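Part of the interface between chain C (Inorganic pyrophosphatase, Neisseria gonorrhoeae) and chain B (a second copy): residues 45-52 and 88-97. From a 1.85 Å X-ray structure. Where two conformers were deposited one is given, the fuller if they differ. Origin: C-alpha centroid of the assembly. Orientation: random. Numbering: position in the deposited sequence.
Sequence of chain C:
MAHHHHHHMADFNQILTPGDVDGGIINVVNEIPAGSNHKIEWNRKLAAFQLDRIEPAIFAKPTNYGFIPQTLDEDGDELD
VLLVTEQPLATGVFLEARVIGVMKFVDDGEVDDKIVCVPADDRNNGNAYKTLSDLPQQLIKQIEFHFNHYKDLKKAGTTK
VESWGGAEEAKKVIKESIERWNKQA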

# COMPACT_ATOMS: atom_id res chain seq x y z
N LYS C 45 -25.14 17.46 -11.41
CA LYS C 45 -26.52 17.10 -11.72
C LYS C 45 -27.01 15.96 -10.84
O LYS C 45 -28.08 16.05 -10.22
CB LYS C 45 -26.64 16.72 -13.20
N LEU C 46 -26.24 14.88 -10.76
CA LEU C 46 -26.62 13.69 -10.00
C LEU C 46 -26.28 13.78 -8.52
O LEU C 46 -26.78 12.96 -7.74
CB LEU C 46 -25.94 12.45 -10.59
CG LEU C 46 -26.45 11.86 -11.91
CD1 LEU C 46 -26.16 12.76 -13.10
CD2 LEU C 46 -25.83 10.50 -12.13
N ALA C 47 -25.44 14.74 -8.12
CA ALA C 47 -24.95 14.84 -6.75
C ALA C 47 -24.22 13.56 -6.34
O ALA C 47 -24.49 12.98 -5.28
CB ALA C 47 -26.09 15.17 -5.77
N ALA C 48 -23.29 13.13 -7.19
CA ALA C 48 -22.52 11.92 -6.93
C ALA C 48 -21.19 12.02 -7.65
O ALA C 48 -21.04 12.80 -8.60
CB ALA C 48 -23.27 10.66 -7.37
N PHE C 49 -20.22 11.24 -7.19
CA PHE C 49 -18.90 11.22 -7.80
C PHE C 49 -18.85 10.17 -8.91
O PHE C 49 -19.25 9.02 -8.71
CB PHE C 49 -17.82 10.95 -6.74
CG PHE C 49 -17.63 12.09 -5.79
CD1 PHE C 49 -16.81 13.16 -6.13
CD2 PHE C 49 -18.28 12.11 -4.56
CE1 PHE C 49 -16.63 14.23 -5.25
CE2 PHE C 49 -18.12 13.17 -3.67
CZ PHE C 49 -17.29 14.24 -4.01
N GLN C 50 -18.37 10.59 -10.09
CA GLN C 50 -18.34 9.74 -11.27
C GLN C 50 -16.90 9.50 -11.69
O GLN C 50 -16.11 10.44 -11.77
CB GLN C 50 -19.12 10.37 -12.44
CG GLN C 50 -19.02 9.58 -13.75
CD GLN C 50 -19.87 10.16 -14.86
OE1 GLN C 50 -20.52 11.19 -14.68
NE2 GLN C 50 -19.90 9.49 -16.01
N LEU C 51 -16.56 8.23 -11.93
CA LEU C 51 -15.29 7.88 -12.57
C LEU C 51 -15.47 8.12 -14.06
O LEU C 51 -16.12 7.34 -14.75
CB LEU C 51 -14.94 6.43 -12.30
CG LEU C 51 -13.76 5.89 -13.10
CD1 LEU C 51 -12.49 6.54 -12.64
CD2 LEU C 51 -13.68 4.39 -12.96
N ASP C 52 -14.92 9.24 -14.55
CA ASP C 52 -15.06 9.55 -15.97
C ASP C 52 -14.28 8.57 -16.83
O ASP C 52 -14.77 8.13 -17.88
CB ASP C 52 -14.57 10.97 -16.27
CG ASP C 52 -15.50 12.05 -15.74
OD1 ASP C 52 -16.70 11.80 -15.52
OD2 ASP C 52 -15.00 13.18 -15.57
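Chain B 88-97: PLATGVFLEA

How does chain B approach the strand of chain C? From B:Pro88 it runs as an extended loop, and B:Leu89 (chi1 t, chi2 p) points toward chain C, its CD1 lying 3.7 Å from CD2 of C:Leu51. A type II turn from B:Ala90 to B:Val93 then redirects the chain. B:Gly92 takes phi 104° and psi -10°, where a CB would jam against the preceding carbonyl oxygen. Its own O accepts a hydrogen bond from a water (2.8 Å), and that water accepts one from C:Phe49 N (2.8 Å), bridging the chains just before direct pairing begins.

What fixes the direction of the pairing? B:Val93 brings its CA to 3.6 Å from C:Phe49 O, a CA-H...O contact. The next residue forms both direct backbone hydrogen bonds: B:Phe94 N donates to C:Phe49 O at 3.2 Å, and B:Phe94 O accepts from C:Leu51 N at 2.8 Å. B:Phe94 thus straddles C:Gln50 in a parallel bridge, with their CA atoms 5.0 Å apart. The strands run the same way, crossing at -34°, with a closest axial approach of 4.7 Å.

Where does the B:Phe94 ring go? With chi1 p and chi2 -86°, it lies on the same sheet face as the C:Gln50 side chain, whose CB packs over the ring, 3.8 Å from its centroid. Its CZ lies 3.6 Å from C:Leu46 CD2, and its CE1 3.9 Å from C:Ala48 CB.

What follows the ring? B:Leu95 turns to the other face, shared with C:Leu51, and its CD1 meets C:Leu51 CD2 at 3.7 Å. Beyond it, water takes over the link: one molecule accepts from B:Glu96 N (2.9 Å) and C:Gln50 NE2 (3.0 Å) and donates to C:Leu51 O (2.7 Å), while another donates to B:Glu96 O (2.9 Å) and C:Asp52 O (3.2 Å). B:Ala97 makes no contact with this stretch.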

# COMPACT_ATOMS: atom_id res chain seq x y z
N PRO B 88 -7.39 -0.97 -8.04
CA PRO B 88 -8.73 -1.03 -7.43
C PRO B 88 -9.48 0.30 -7.46
O PRO B 88 -8.89 1.38 -7.32
CB PRO B 88 -8.45 -1.48 -5.98
CG PRO B 88 -7.13 -2.16 -6.05
CD PRO B 88 -6.34 -1.46 -7.13
N LEU B 89 -10.79 0.20 -7.64
CA LEU B 89 -11.70 1.34 -7.56
C LEU B 89 -12.31 1.47 -6.17
O LEU B 89 -12.63 0.46 -5.53
CB LEU B 89 -12.80 1.17 -8.62
CG LEU B 89 -13.58 2.38 -9.08
CD1 LEU B 89 -12.63 3.46 -9.58
CD2 LEU B 89 -14.60 1.99 -10.17
N ALA B 90 -12.47 2.70 -5.70
CA ALA B 90 -13.04 2.93 -4.37
C ALA B 90 -14.55 2.68 -4.33
O ALA B 90 -15.27 2.86 -5.32
CB ALA B 90 -12.76 4.36 -3.90
N THR B 91 -15.03 2.29 -3.15
CA THR B 91 -16.47 2.18 -2.90
C THR B 91 -17.16 3.51 -3.15
O THR B 91 -16.70 4.56 -2.69
CB THR B 91 -16.74 1.75 -1.44
OG1 THR B 91 -16.17 0.46 -1.19
CG2 THR B 91 -18.24 1.76 -1.12
N GLY B 92 -18.28 3.48 -3.87
CA GLY B 92 -19.17 4.62 -3.92
C GLY B 92 -19.11 5.43 -5.20
O GLY B 92 -19.95 6.31 -5.38
N VAL B 93 -18.15 5.20 -6.06
CA VAL B 93 -18.11 5.93 -7.33
C VAL B 93 -18.89 5.13 -8.37
O VAL B 93 -18.95 3.90 -8.33
CB VAL B 93 -16.67 6.20 -7.82
CG1 VAL B 93 -15.86 6.94 -6.75
CG2 VAL B 93 -15.99 4.91 -8.23
N PHE B 94 -19.53 5.84 -9.29
CA PHE B 94 -20.20 5.20 -10.41
C PHE B 94 -19.48 5.56 -11.70
O PHE B 94 -18.71 6.52 -11.75
CB PHE B 94 -21.68 5.58 -10.48
CG PHE B 94 -21.93 6.94 -11.10
CD1 PHE B 94 -21.89 8.09 -10.32
CD2 PHE B 94 -22.22 7.06 -12.44
CE1 PHE B 94 -22.13 9.34 -10.88
CE2 PHE B 94 -22.44 8.32 -13.01
CZ PHE B 94 -22.40 9.44 -12.23
N LEU B 95 -19.71 4.76 -12.74
CA LEU B 95 -19.02 4.96 -14.01
C LEU B 95 -19.84 4.38 -15.15
O LEU B 95 -20.67 3.48 -14.96
CB LEU B 95 -17.64 4.30 -14.00
CG LEU B 95 -17.60 2.76 -14.06
CD1 LEU B 95 -16.25 2.30 -14.59
CD2 LEU B 95 -17.85 2.14 -12.68
N GLU B 96 -19.59 4.89 -16.34
CA GLU B 96 -20.02 4.23 -17.56
C GLU B 96 -19.05 3.10 -17.85
O GLU B 96 -17.83 3.30 -17.85
CB GLU B 96 -20.07 5.23 -18.72
CG GLU B 96 -21.08 6.33 -18.45
CD GLU B 96 -21.33 7.22 -19.65
OE1 GLU B 96 -20.71 6.98 -20.71
OE2 GLU B 96 -22.13 8.17 -19.54
N ALA B 97 -19.59 1.91 -18.08
CA ALA B 97 -18.77 0.71 -18.24
C ALA B 97 -19.20 -0.07 -19.46
O ALA B 97 -20.39 -0.14 -19.78
CB ALA B 97 -18.86 -0.18 -17.00
O HOH W 1 -20.75 9.03 -5.61
O HOH W 2 -17.95 7.29 -16.70
O HOH W 3 -15.50 5.02 -18.31